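Side-chain contacts in glucan-binding protein C, GbpC (Streptococcus mutans UA159, PDB 5UQZ), which probably binds glucan at the streptococcal cell surface and mediates both sucrose-dependent and sucrose-independent adherence of the bacterium: residues 26-29 and 30-34; 33-36 and 37-41. All coordinates share one frame; numbering follows the deposited sequence.

How the contacts relate
Both contacts lie on one long helix, 3-51, which leads from the N terminus toward the calcium-binding beta-sandwich domain. Contact 1, residues 26-29 with 30-34, comes first; contact 2, residues 33-36 with 37-41, starts where it ends, and the two share K33 and E34. Neither closes a loop and neither crosses the other: each pairs side chains about one helical turn apart, and their centres are about 11 Å apart. Outside the helix, E34 pairs with K270, while Y28, D31 and Y35 touch the C-terminal segment at prolines such as P345. This part of the predicted coiled coil thus packs against the loop carrying K270 and the C-terminal stretch around P345-P348.

Contact 1. Residues 26-29 and 30-34; sequences EKYQ and SDVKE
K27 and D31, one turn apart on the helix, meet through a long salt bridge, NZ to OD1 at 3.4 Å. The lysine reaches it because CG lies anti to the backbone N (chi1 176°) and the chain then bends at chi2, which lays CE 3.2 Å from OD1 of D31; the rest of the chain runs extended to the ammonium. A water completes the group: it accepts from NZ of K27, donates to OD1 of D31 at 2.7 Å, and lies 2.6 Å from OG of S30. OD1 is therefore approached by both the ammonium and the water, an arrangement that probably favours the charged carboxylate. D31 is short enough to stay by K27 O; the longer lysine bends back.

Beside this polar cluster, V32 places CG2 over one face of the Y28 ring, 3.8 Å from its centroid and 29° off the normal, a CH-pi contact. The methyl leans toward CE1 of Y28, 3.3 Å away. P347 and P348 also touch Y28. Beneath the side chains, D31 N donates to K27 O at 2.7 Å and V32 N to Y28 O at 2.8 Å, the i to i+4 bonding of an alpha-helix, here within a predicted coiled coil.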
# COMPACT_ATOMS: atom_id res chain seq x y z
N GLU A 26 -10.14 -17.67 -22.91
CA GLU A 26 -9.73 -17.83 -21.52
C GLU A 26 -9.62 -16.48 -20.81
O GLU A 26 -10.02 -16.34 -19.64
CB GLU A 26 -8.40 -18.58 -21.49
CG GLU A 26 -8.48 -19.96 -22.13
CD GLU A 26 -7.12 -20.56 -22.45
OE1 GLU A 26 -6.18 -19.83 -22.79
OE2 GLU A 26 -7.01 -21.78 -22.31
N LYS A 27 -9.10 -15.47 -21.51
CA LYS A 27 -8.97 -14.14 -20.92
C LYS A 27 -10.34 -13.55 -20.67
O LYS A 27 -10.58 -12.93 -19.63
CB LYS A 27 -8.15 -13.24 -21.86
CG LYS A 27 -8.03 -11.79 -21.39
CD LYS A 27 -7.33 -11.70 -20.05
CE LYS A 27 -7.00 -10.24 -19.70
NZ LYS A 27 -6.47 -10.11 -18.33
N TYR A 28 -11.27 -13.77 -21.60
CA TYR A 28 -12.64 -13.31 -21.42
C TYR A 28 -13.28 -13.96 -20.18
O TYR A 28 -13.88 -13.26 -19.35
CB TYR A 28 -13.45 -13.60 -22.69
CG TYR A 28 -14.93 -13.62 -22.48
CD1 TYR A 28 -15.62 -12.42 -22.31
CD2 TYR A 28 -15.65 -14.81 -22.40
CE1 TYR A 28 -16.98 -12.39 -22.10
CE2 TYR A 28 -17.02 -14.79 -22.19
CZ TYR A 28 -17.67 -13.57 -22.03
OH TYR A 28 -19.02 -13.52 -21.82
N GLN A 29 -13.13 -15.27 -20.01
CA GLN A 29 -13.70 -15.92 -18.83
C GLN A 29 -13.13 -15.31 -17.55
O GLN A 29 -13.86 -15.08 -16.58
CB GLN A 29 -13.41 -17.41 -18.86
CG GLN A 29 -14.16 -18.13 -19.99
CD GLN A 29 -13.85 -19.58 -20.00
OE1 GLN A 29 -12.68 -19.99 -20.08
NE2 GLN A 29 -14.89 -20.39 -19.90
N SER A 30 -11.82 -15.07 -17.53
CA SER A 30 -11.18 -14.46 -16.36
C SER A 30 -11.70 -13.04 -16.15
O SER A 30 -11.98 -12.62 -15.01
CB SER A 30 -9.66 -14.45 -16.58
OG SER A 30 -9.01 -13.72 -15.55
N ASP A 31 -11.78 -12.27 -17.25
CA ASP A 31 -12.25 -10.89 -17.16
C ASP A 31 -13.69 -10.81 -16.67
O ASP A 31 -14.05 -9.87 -15.95
CB ASP A 31 -12.17 -10.21 -18.52
CG ASP A 31 -10.74 -9.89 -18.96
OD1 ASP A 31 -9.82 -9.97 -18.13
OD2 ASP A 31 -10.54 -9.54 -20.15
N VAL A 32 -14.56 -11.75 -17.07
CA VAL A 32 -15.95 -11.71 -16.62
C VAL A 32 -16.00 -11.87 -15.11
O VAL A 32 -16.76 -11.18 -14.43
CB VAL A 32 -16.81 -12.78 -17.32
CG1 VAL A 32 -18.15 -12.98 -16.60
CG2 VAL A 32 -17.03 -12.42 -18.76
N LYS A 33 -15.18 -12.77 -14.56
CA LYS A 33 -15.20 -12.94 -13.11
C LYS A 33 -14.72 -11.69 -12.41
O LYS A 33 -15.28 -11.29 -11.37
CB LYS A 33 -14.34 -14.15 -12.75
CG LYS A 33 -15.04 -15.46 -13.08
CD LYS A 33 -14.21 -16.62 -12.75
CE LYS A 33 -13.01 -16.57 -13.58
NZ LYS A 33 -11.80 -16.96 -12.81
N GLU A 34 -13.68 -11.06 -12.94
CA GLU A 34 -13.18 -9.85 -12.31
C GLU A 34 -14.22 -8.75 -12.40
O GLU A 34 -14.44 -8.02 -11.43
CB GLU A 34 -11.88 -9.39 -12.96
CG GLU A 34 -10.70 -10.29 -12.68
CD GLU A 34 -9.38 -9.63 -13.04
OE1 GLU A 34 -9.35 -8.45 -13.47
OE2 GLU A 34 -8.36 -10.28 -12.86
O HOH W 1 -8.44 -11.27 -16.23

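Contact 2. Residues 33-36 and 37-41; sequences KEYE and AQKAA
One turn of the long alpha-helix 3-51 brings Y35 and K39 together, their side chains lying alongside one another and heading in a shared direction. CB of K39 sits over one face of the Y35 ring, 4.1 Å above its plane and displaced toward the rim. Further out, CD of K39 passes 3.9 Å from OH of Y35. Both side chains start with CG anti to the backbone N (chi1 174° for Y35, -177° for K39), and this common choice sends them along the same flank. A lysine suits the place because its aliphatic stem can lie against the tyrosine while its ammonium reaches E43, with which it forms a salt bridge. OH of Y35 is hydrogen-bonded to O of G342, and the Y35 side chain also touches P345.

This i to i+4 pairing falls within the predicted coiled-coil region, where K39 N donates to Y35 O at 2.7 Å and Q38 N to E34 O at 2.9 Å. A second pair, E34 and Q38, meets through water: a single water lies 2.6 Å from OE1 of E34 and 2.8 Å from OE1 of Q38, two acceptors that cannot bond to each other directly. The other carboxylate oxygen of E34 is held by K270. The glutamine, extended beyond CG, rests CG against O of E34 at 3.3 Å. At A37 the small side chain meets T275, while Q38 touches T297.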
# COMPACT_ATOMS: atom_id res chain seq x y z
N LYS A 33 -15.18 -12.77 -14.56
CA LYS A 33 -15.20 -12.94 -13.11
C LYS A 33 -14.72 -11.69 -12.41
O LYS A 33 -15.28 -11.29 -11.37
CB LYS A 33 -14.34 -14.15 -12.75
CG LYS A 33 -15.04 -15.46 -13.08
CD LYS A 33 -14.21 -16.62 -12.75
CE LYS A 33 -13.01 -16.57 -13.58
NZ LYS A 33 -11.80 -16.96 -12.81
N GLU A 34 -13.68 -11.06 -12.94
CA GLU A 34 -13.18 -9.85 -12.31
C GLU A 34 -14.22 -8.75 -12.40
O GLU A 34 -14.44 -8.02 -11.43
CB GLU A 34 -11.88 -9.39 -12.96
CG GLU A 34 -10.70 -10.29 -12.68
CD GLU A 34 -9.38 -9.63 -13.04
OE1 GLU A 34 -9.35 -8.45 -13.47
OE2 GLU A 34 -8.36 -10.28 -12.86
N TYR A 35 -14.86 -8.62 -13.56
CA TYR A 35 -15.88 -7.61 -13.77
C TYR A 35 -17.03 -7.80 -12.79
O TYR A 35 -17.53 -6.84 -12.19
CB TYR A 35 -16.41 -7.71 -15.20
CG TYR A 35 -17.56 -6.79 -15.43
CD1 TYR A 35 -17.36 -5.45 -15.74
CD2 TYR A 35 -18.86 -7.24 -15.26
CE1 TYR A 35 -18.41 -4.61 -15.94
CE2 TYR A 35 -19.94 -6.38 -15.43
CZ TYR A 35 -19.69 -5.07 -15.76
OH TYR A 35 -20.73 -4.19 -15.97
N GLU A 36 -17.49 -9.05 -12.63
CA GLU A 36 -18.62 -9.26 -11.74
C GLU A 36 -18.26 -8.89 -10.31
O GLU A 36 -19.09 -8.34 -9.57
CB GLU A 36 -19.11 -10.70 -11.84
CG GLU A 36 -19.72 -11.05 -13.21
CD GLU A 36 -20.95 -10.23 -13.58
OE1 GLU A 36 -21.66 -9.73 -12.68
OE2 GLU A 36 -21.23 -10.12 -14.80
N ALA A 37 -17.02 -9.20 -9.88
CA ALA A 37 -16.63 -8.80 -8.52
C ALA A 37 -16.54 -7.28 -8.39
O ALA A 37 -17.04 -6.70 -7.40
CB ALA A 37 -15.29 -9.43 -8.22
N GLN A 38 -15.95 -6.61 -9.37
CA GLN A 38 -15.84 -5.16 -9.29
C GLN A 38 -17.20 -4.50 -9.34
O GLN A 38 -17.46 -3.54 -8.61
CB GLN A 38 -15.03 -4.63 -10.47
CG GLN A 38 -13.58 -4.96 -10.39
CD GLN A 38 -12.84 -4.55 -11.63
OE1 GLN A 38 -12.46 -5.38 -12.47
NE2 GLN A 38 -12.63 -3.26 -11.75
N LYS A 39 -18.07 -5.02 -10.21
CA LYS A 39 -19.40 -4.43 -10.33
C LYS A 39 -20.18 -4.58 -9.03
O LYS A 39 -20.83 -3.64 -8.58
CB LYS A 39 -20.13 -5.11 -11.48
CG LYS A 39 -21.51 -4.52 -11.73
CD LYS A 39 -21.43 -3.12 -12.33
CE LYS A 39 -22.79 -2.65 -12.94
NZ LYS A 39 -22.75 -1.22 -13.31
N ALA A 40 -20.13 -5.77 -8.40
CA ALA A 40 -20.84 -5.96 -7.14
C ALA A 40 -20.32 -5.02 -6.07
O ALA A 40 -21.11 -4.45 -5.31
CB ALA A 40 -20.68 -7.40 -6.68
N ALA A 41 -18.99 -4.88 -5.96
CA ALA A 41 -18.44 -3.99 -4.95
C ALA A 41 -18.84 -2.54 -5.22
O ALA A 41 -19.18 -1.80 -4.28
CB ALA A 41 -16.91 -4.14 -4.95
O HOH W 2 -9.77 -5.87 -13.26